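Local coordinates for protein TqaL (Neurospora crassa, PDB 7EEH) that belongs to the 2OG-Fe dioxygenase family of the cupin clan and holds an iron ion in its largely antiparallel beta fold, at residues Phe117-Asp122 and Arg296-Leu301; Leu124-Ala129 and Leu301-Pro306; Lys158-Leu163 and Phe275-Val280. The protein carries 1 engineered substitution. All blocks are in the same frame, centred on the assembly; numbering follows the deposited sequence.

Contact 1: residues Phe117-Asp122 and Arg296-Leu301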
# COMPACT_ATOMS: atom_id res chain seq x y z
N PHE B 117 -33.22 -16.68 27.25
CA PHE B 117 -33.89 -15.96 26.18
C PHE B 117 -33.08 -14.81 25.61
O PHE B 117 -33.55 -14.16 24.67
CB PHE B 117 -35.24 -15.43 26.68
CG PHE B 117 -36.12 -16.50 27.25
CD1 PHE B 117 -36.82 -17.36 26.42
CD2 PHE B 117 -36.21 -16.68 28.62
CE1 PHE B 117 -37.63 -18.36 26.94
CE2 PHE B 117 -37.02 -17.68 29.15
CZ PHE B 117 -37.72 -18.52 28.30
N ASP B 118 -31.90 -14.52 26.16
CA ASP B 118 -31.09 -13.40 25.71
C ASP B 118 -29.83 -13.88 25.00
O ASP B 118 -28.76 -13.28 25.10
CB ASP B 118 -30.75 -12.48 26.89
CG ASP B 118 -29.87 -13.16 27.96
OD1 ASP B 118 -29.72 -14.40 27.91
OD2 ASP B 118 -29.32 -12.45 28.84
N GLU B 119 -29.94 -14.99 24.27
CA GLU B 119 -28.81 -15.52 23.51
C GLU B 119 -28.57 -14.69 22.25
O GLU B 119 -29.52 -14.29 21.58
CB GLU B 119 -29.07 -16.97 23.11
CG GLU B 119 -29.01 -17.96 24.24
CD GLU B 119 -28.98 -19.38 23.71
OE1 GLU B 119 -30.04 -19.88 23.26
OE2 GLU B 119 -27.89 -19.98 23.71
N VAL B 120 -27.30 -14.45 21.94
CA VAL B 120 -26.94 -13.86 20.66
C VAL B 120 -27.48 -14.72 19.53
O VAL B 120 -27.36 -15.95 19.55
CB VAL B 120 -25.41 -13.71 20.56
CG1 VAL B 120 -24.96 -13.72 19.11
CG2 VAL B 120 -24.94 -12.46 21.29
N GLN B 121 -28.08 -14.08 18.52
CA GLN B 121 -28.81 -14.78 17.46
C GLN B 121 -28.03 -14.77 16.15
O GLN B 121 -27.00 -14.11 16.00
CB GLN B 121 -30.20 -14.16 17.27
CG GLN B 121 -31.10 -14.28 18.50
CD GLN B 121 -31.42 -15.73 18.82
OE1 GLN B 121 -31.90 -16.47 17.97
NE2 GLN B 121 -31.12 -16.16 20.06
N ASP B 122 -28.55 -15.53 15.18
CA ASP B 122 -27.90 -15.56 13.87
C ASP B 122 -27.82 -14.16 13.25
O ASP B 122 -26.87 -13.88 12.50
CB ASP B 122 -28.65 -16.52 12.93
CG ASP B 122 -28.23 -17.97 13.13
OD1 ASP B 122 -27.20 -18.21 13.80
OD2 ASP B 122 -28.93 -18.86 12.60
N ARG B 296 -18.39 -27.54 24.28
CA ARG B 296 -19.38 -28.11 23.38
C ARG B 296 -19.89 -27.02 22.44
O ARG B 296 -20.28 -25.94 22.91
CB ARG B 296 -20.53 -28.73 24.17
CG ARG B 296 -20.05 -29.84 25.10
CD ARG B 296 -21.20 -30.56 25.79
NE ARG B 296 -22.22 -31.00 24.84
CZ ARG B 296 -22.10 -32.06 24.04
NH1 ARG B 296 -21.00 -32.80 24.08
NH2 ARG B 296 -23.09 -32.37 23.21
N PRO B 297 -19.89 -27.24 21.14
CA PRO B 297 -20.45 -26.24 20.23
C PRO B 297 -21.96 -26.13 20.41
O PRO B 297 -22.62 -27.02 20.96
CB PRO B 297 -20.08 -26.77 18.84
CG PRO B 297 -19.79 -28.21 19.04
CD PRO B 297 -19.27 -28.36 20.43
N HIS B 298 -22.50 -25.01 19.95
CA HIS B 298 -23.92 -24.75 20.13
C HIS B 298 -24.71 -25.62 19.16
O HIS B 298 -24.41 -25.65 17.96
CB HIS B 298 -24.22 -23.27 19.89
CG HIS B 298 -25.48 -22.79 20.55
ND1 HIS B 298 -26.73 -23.27 20.21
CD2 HIS B 298 -25.68 -21.85 21.50
CE1 HIS B 298 -27.64 -22.66 20.94
NE2 HIS B 298 -27.04 -21.79 21.74
N GLU B 299 -25.70 -26.33 19.68
CA GLU B 299 -26.42 -27.29 18.85
C GLU B 299 -27.45 -26.60 17.96
O GLU B 299 -27.66 -27.00 16.81
CB GLU B 299 -27.09 -28.35 19.72
CG GLU B 299 -26.16 -29.47 20.15
CD GLU B 299 -26.53 -30.80 19.53
OE1 GLU B 299 -27.68 -30.92 19.04
OE2 GLU B 299 -25.68 -31.71 19.51
N GLU B 300 -28.10 -25.55 18.45
CA GLU B 300 -29.17 -24.93 17.68
C GLU B 300 -28.76 -23.63 17.00
O GLU B 300 -29.39 -23.25 16.01
CB GLU B 300 -30.39 -24.69 18.58
CG GLU B 300 -31.60 -24.13 17.85
CD GLU B 300 -32.27 -22.97 18.59
OE1 GLU B 300 -32.95 -23.23 19.61
OE2 GLU B 300 -32.12 -21.81 18.14
N LEU B 301 -27.70 -22.97 17.45
CA LEU B 301 -27.19 -21.75 16.81
C LEU B 301 -25.73 -21.95 16.39
O LEU B 301 -24.85 -21.16 16.77
CB LEU B 301 -27.33 -20.55 17.75
CG LEU B 301 -28.75 -20.11 18.09
CD1 LEU B 301 -28.77 -19.22 19.33
CD2 LEU B 301 -29.37 -19.39 16.90
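E119 begins the approach between the loop leading into helix 122-125 and the loop before strand 304-306, its chain extended beyond CG so that the carboxylate meets the H298 ring tip to tip. H298 NE2 donates to E119 OE2 at 2.8 Å, almost straight at 166°. The acceptor lies in the ring plane, whereas the donor comes from above the carboxylate plane; the two planes are 29° apart. This is a His-carboxylate hydrogen bond; H298 ND1 accepts a longer bond of 3.2 Å from E300 N, steadying the imidazole at both ends. V120 O lies 3.6 Å from CD1 of L301 and accepts from R92 of strand 89-92, whose backbone also bonds that of H298, tying both loops to the sheet. At Q121, the helix N-cap, the side chain bends at chi2 (-64°) and turns back, NE2 donating to E119 O at 2.9 Å. The folded amide lies across the leucine tip, NE2 near CD1 and OE1 near CD2. D122 crosses L301 obliquely, OD1 standing 4.0 Å from CD2 and bonded to Q125. A directed bond thus stands beside a buried leucine, the carboxylate probably favouring the tautomer with its proton on NE2 and ND1 as acceptor.

Contact 2: residues Leu124-Ala129 and Leu301-Pro306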
# COMPACT_ATOMS: atom_id res chain seq x y z
N LEU B 124 -26.77 -11.49 14.48
CA LEU B 124 -25.44 -10.95 14.77
C LEU B 124 -24.35 -11.90 14.33
O LEU B 124 -23.48 -11.52 13.54
CB LEU B 124 -25.29 -10.63 16.27
CG LEU B 124 -23.92 -10.04 16.67
CD1 LEU B 124 -23.62 -8.77 15.90
CD2 LEU B 124 -23.85 -9.79 18.15
N GLN B 125 -24.38 -13.15 14.81
CA GLN B 125 -23.23 -14.03 14.65
C GLN B 125 -23.02 -14.50 13.21
O GLN B 125 -21.93 -14.96 12.89
CB GLN B 125 -23.33 -15.22 15.60
CG GLN B 125 -24.39 -16.27 15.23
CD GLN B 125 -24.18 -17.57 15.99
OE1 GLN B 125 -23.28 -17.68 16.82
NE2 GLN B 125 -25.03 -18.56 15.72
N LEU B 126 -24.01 -14.40 12.33
CA LEU B 126 -23.76 -14.68 10.92
C LEU B 126 -23.49 -13.41 10.11
O LEU B 126 -23.29 -13.48 8.89
CB LEU B 126 -24.93 -15.46 10.30
CG LEU B 126 -25.24 -16.83 10.94
CD1 LEU B 126 -26.25 -17.63 10.10
CD2 LEU B 126 -23.97 -17.64 11.19
N ASN B 127 -23.51 -12.25 10.75
CA ASN B 127 -23.13 -11.00 10.10
C ASN B 127 -21.63 -11.05 9.80
O ASN B 127 -20.82 -11.27 10.71
CB ASN B 127 -23.51 -9.84 11.01
CG ASN B 127 -23.13 -8.49 10.46
OD1 ASN B 127 -21.95 -8.21 10.22
ND2 ASN B 127 -24.12 -7.63 10.27
N THR B 128 -21.26 -10.89 8.53
CA THR B 128 -19.85 -11.04 8.15
C THR B 128 -18.95 -9.94 8.71
O THR B 128 -17.73 -10.14 8.78
CB THR B 128 -19.69 -11.07 6.62
OG1 THR B 128 -20.14 -9.81 6.08
CG2 THR B 128 -20.50 -12.21 6.03
N ALA B 129 -19.51 -8.78 9.06
CA ALA B 129 -18.71 -7.76 9.73
C ALA B 129 -18.45 -8.14 11.18
O ALA B 129 -17.32 -8.01 11.66
CB ALA B 129 -19.40 -6.39 9.65
N LEU B 301 -27.70 -22.97 17.45
CA LEU B 301 -27.19 -21.75 16.81
C LEU B 301 -25.73 -21.95 16.39
O LEU B 301 -24.85 -21.16 16.77
CB LEU B 301 -27.33 -20.55 17.75
CG LEU B 301 -28.75 -20.11 18.09
CD1 LEU B 301 -28.77 -19.22 19.33
CD2 LEU B 301 -29.37 -19.39 16.90
N PRO B 302 -25.45 -22.97 15.59
CA PRO B 302 -24.06 -23.27 15.27
C PRO B 302 -23.44 -22.16 14.44
O PRO B 302 -24.13 -21.43 13.74
CB PRO B 302 -24.16 -24.58 14.48
CG PRO B 302 -25.47 -24.44 13.78
CD PRO B 302 -26.38 -23.78 14.78
N MSE B 303 -22.12 -22.05 14.55
CA MSE B 303 -21.37 -21.04 13.82
C MSE B 303 -19.89 -21.38 13.90
O MSE B 303 -19.36 -21.68 14.97
CB MSE B 303 -21.66 -19.65 14.37
CG MSE B 303 -21.11 -18.52 13.54
SE MSE B 303 -19.35 -17.93 14.18
CE MSE B 303 -19.80 -16.19 14.45
N GLU B 304 -19.21 -21.37 12.75
CA GLU B 304 -17.77 -21.59 12.75
C GLU B 304 -17.18 -20.96 11.50
O GLU B 304 -17.68 -21.21 10.39
CB GLU B 304 -17.43 -23.08 12.81
CG GLU B 304 -15.94 -23.36 12.78
CD GLU B 304 -15.55 -24.61 13.55
OE1 GLU B 304 -16.40 -25.18 14.27
OE2 GLU B 304 -14.38 -25.01 13.45
N VAL B 305 -16.16 -20.13 11.67
CA VAL B 305 -15.49 -19.49 10.53
C VAL B 305 -13.99 -19.65 10.72
O VAL B 305 -13.51 -19.67 11.86
CB VAL B 305 -15.87 -18.00 10.39
CG1 VAL B 305 -17.37 -17.84 10.19
CG2 VAL B 305 -15.39 -17.19 11.57
N PRO B 306 -13.22 -19.78 9.65
CA PRO B 306 -11.77 -19.87 9.79
C PRO B 306 -11.17 -18.55 10.26
O PRO B 306 -11.68 -17.48 9.94
CB PRO B 306 -11.29 -20.22 8.37
CG PRO B 306 -12.40 -19.79 7.47
CD PRO B 306 -13.66 -19.98 8.25
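L301 supplies its backbone carbonyl rather than its side chain to the polar bond of this contact. Q125 NE2 donates to L301 O at 2.8 Å with an angle of 169°; the oxygen lies in the plane of the glutamine amide, but the donor sits well above the carbonyl plane. The Q125 side chain leaves the helix with CG in the crowded position between backbone N and carbonyl carbon (chi1 72°) and then runs extended to reach the 301-306 segment. P302 has its CB directed away, and its carbonyl O lies 3.6 Å from Q125 NE2. M303, a selenomethionine, starts with CG anti to the backbone N and bends at both chi2 and chi3. Its CB lies 3.5 Å from Q125 OE1, CG rests 3.8 Å from CD2 of L126 as the two chains slide past in opposite directions, and the terminal CE swings in to only 2.9 Å from Q125 O, a tight approach. F130 and Q131 of helix 128-141 also touch this side chain. V305, in the outermost strand of the sheet within this chain, pairs with V90. Both ends of the buried Q125 amide are satisfied, NE2 by L301 O and D122 OD1, OE1 by R92. Its rotation is therefore fixed, and a polar group can sit beside the apolar M303 where the helix end meets the sheet edge.

Contact 3: residues Lys158-Leu163 and Phe275-Val280; sequences KWVCTL and FTRRPV
The guanidinium of R278 lies flat over the indole of W159, the two planes 17° apart. The arginine chain bends at chi2 (-65°), which brings CD over the centre of the six-membered ring, 3.7 Å from its centroid, a CH-pi contact. Farther along, CZ lies off-centre at 3.8 Å from the centroid of the five-membered ring, a cation-pi contact. NH1 rides above the pyrrole nitrogen NE1; both are donors, so this is not a hydrogen bond. W159 also has T276 CG2 near CE3, and its ring meets F85 at a steep angle. Beneath, the backbones of two central strands pair antiparallel. V160 and R277 make one hydrogen-bonded pair, R277 N reaching V160 O at 2.9 Å; T162 and F275 make the next. Between them the non-hydrogen-bonded pair C161 and T276 brings SG and OG1 to 3.3 Å on the other face of the sheet. On the face of V160, T162, F275 and R277, a water donates to F275 O at 2.9 Å and also bonds T162 OG1. R277 extends to a salt bridge with D293. The side chain of F275 comes within about 5 Å of the iron bound by H184, D186 and H253. Strand hydrogen bonding thus sets the register beside the metal site, while the stack holds R278 just past strand 267-277, where the indole pi electrons probably help stabilise its charge.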
# COMPACT_ATOMS: atom_id res chain seq x y z
N LYS B 158 -7.04 -23.26 23.16
CA LYS B 158 -8.38 -22.72 22.99
C LYS B 158 -8.56 -21.53 23.92
O LYS B 158 -8.10 -21.55 25.06
CB LYS B 158 -9.46 -23.76 23.32
CG LYS B 158 -9.65 -24.84 22.26
CD LYS B 158 -10.11 -26.16 22.88
CE LYS B 158 -10.02 -27.32 21.89
NZ LYS B 158 -8.68 -27.42 21.21
N TRP B 159 -9.23 -20.48 23.43
CA TRP B 159 -9.67 -19.38 24.26
C TRP B 159 -11.19 -19.35 24.31
O TRP B 159 -11.86 -19.73 23.35
CB TRP B 159 -9.20 -18.01 23.74
CG TRP B 159 -7.73 -17.80 23.47
CD1 TRP B 159 -7.02 -18.34 22.45
CD2 TRP B 159 -6.84 -16.95 24.19
NE1 TRP B 159 -5.72 -17.90 22.50
CE2 TRP B 159 -5.58 -17.04 23.56
CE3 TRP B 159 -6.97 -16.12 25.32
CZ2 TRP B 159 -4.46 -16.35 24.01
CZ3 TRP B 159 -5.85 -15.43 25.77
CH2 TRP B 159 -4.61 -15.56 25.12
N VAL B 160 -11.72 -18.89 25.43
CA VAL B 160 -13.15 -18.61 25.57
C VAL B 160 -13.33 -17.12 25.36
O VAL B 160 -12.67 -16.31 26.02
CB VAL B 160 -13.67 -19.01 26.96
CG1 VAL B 160 -15.18 -18.74 27.05
CG2 VAL B 160 -13.34 -20.46 27.25
N CYS B 161 -14.23 -16.75 24.46
CA CYS B 161 -14.57 -15.36 24.22
C CYS B 161 -16.04 -15.18 24.53
O CYS B 161 -16.91 -15.70 23.81
CB CYS B 161 -14.26 -14.95 22.78
SG CYS B 161 -14.81 -13.26 22.40
N THR B 162 -16.34 -14.46 25.62
CA THR B 162 -17.71 -14.13 25.96
C THR B 162 -18.03 -12.77 25.35
O THR B 162 -17.39 -11.77 25.67
CB THR B 162 -17.93 -14.11 27.47
OG1 THR B 162 -17.39 -15.29 28.04
CG2 THR B 162 -19.43 -14.08 27.77
N LEU B 163 -19.01 -12.74 24.46
CA LEU B 163 -19.38 -11.55 23.71
C LEU B 163 -20.75 -11.04 24.15
O LEU B 163 -21.73 -11.78 24.11
CB LEU B 163 -19.39 -11.84 22.20
CG LEU B 163 -19.70 -10.47 21.60
CD1 LEU B 163 -18.55 -9.75 21.00
CD2 LEU B 163 -20.94 -10.51 20.69
N PHE B 275 -14.97 -10.34 25.83
CA PHE B 275 -14.13 -10.72 26.97
C PHE B 275 -13.45 -12.05 26.64
O PHE B 275 -14.12 -13.09 26.63
CB PHE B 275 -14.94 -10.90 28.25
CG PHE B 275 -15.67 -9.67 28.74
CD1 PHE B 275 -14.99 -8.64 29.35
CD2 PHE B 275 -17.06 -9.61 28.67
CE1 PHE B 275 -15.68 -7.53 29.86
CE2 PHE B 275 -17.76 -8.51 29.18
CZ PHE B 275 -17.06 -7.48 29.77
N THR B 276 -12.13 -12.03 26.40
CA THR B 276 -11.42 -13.22 25.94
C THR B 276 -10.38 -13.67 26.96
O THR B 276 -9.53 -12.87 27.37
CB THR B 276 -10.78 -12.97 24.57
OG1 THR B 276 -11.81 -12.72 23.60
CG2 THR B 276 -9.98 -14.20 24.12
N ARG B 277 -10.41 -14.96 27.32
CA ARG B 277 -9.46 -15.49 28.30
C ARG B 277 -9.15 -16.95 28.00
O ARG B 277 -9.89 -17.63 27.27
CB ARG B 277 -9.98 -15.37 29.73
CG ARG B 277 -11.31 -16.13 29.98
CD ARG B 277 -11.58 -16.29 31.47
NE ARG B 277 -12.91 -16.84 31.76
CZ ARG B 277 -13.25 -18.11 31.56
NH1 ARG B 277 -12.37 -18.99 31.08
NH2 ARG B 277 -14.48 -18.53 31.86
N ARG B 278 -8.03 -17.43 28.55
CA ARG B 278 -7.74 -18.86 28.56
C ARG B 278 -8.75 -19.56 29.47
O ARG B 278 -9.34 -18.94 30.36
CB ARG B 278 -6.31 -19.12 29.04
CG ARG B 278 -5.21 -18.53 28.12
CD ARG B 278 -5.23 -19.20 26.76
NE ARG B 278 -3.94 -19.24 26.07
CZ ARG B 278 -3.79 -19.68 24.82
NH1 ARG B 278 -4.85 -20.12 24.14
NH2 ARG B 278 -2.59 -19.69 24.23
N PRO B 279 -8.99 -20.86 29.25
CA PRO B 279 -9.98 -21.58 30.07
C PRO B 279 -9.53 -21.71 31.52
O PRO B 279 -8.34 -21.60 31.85
CB PRO B 279 -10.08 -22.95 29.41
CG PRO B 279 -8.82 -23.11 28.65
CD PRO B 279 -8.39 -21.73 28.22
N VAL B 280 -10.51 -21.95 32.39
CA VAL B 280 -10.21 -22.18 33.80
C VAL B 280 -9.42 -23.48 33.96
O VAL B 280 -9.69 -24.48 33.28
CB VAL B 280 -11.50 -22.21 34.62
CG1 VAL B 280 -11.22 -22.50 36.09
CG2 VAL B 280 -12.24 -20.88 34.49
O HOH W 1 -14.85 -14.94 28.75

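Overall arrangement
Taken together, the three contacts illustrate how bonding follows position in a fold. Contact 3 joins two central strands of the large sheet, near the iron, and relies on repeated backbone pairing and an arginine-indole stack. Contacts 1 and 2 lie on the periphery of that sheet, where one-off side-chain bonds do the work: contact 1 joins two irregular loops, contact 2 a helix end to the approach to strand 304-306. Contact 2 is buried, whereas contact 1 and, despite its central place, contact 3 are partly buried. Contacts 1 and 2 share L301, and R92 serves both. Contact 2 also touches contact 3, L124 CD2 packing at 3.9 Å against L163 CD2; contacts 1 and 3 do not touch.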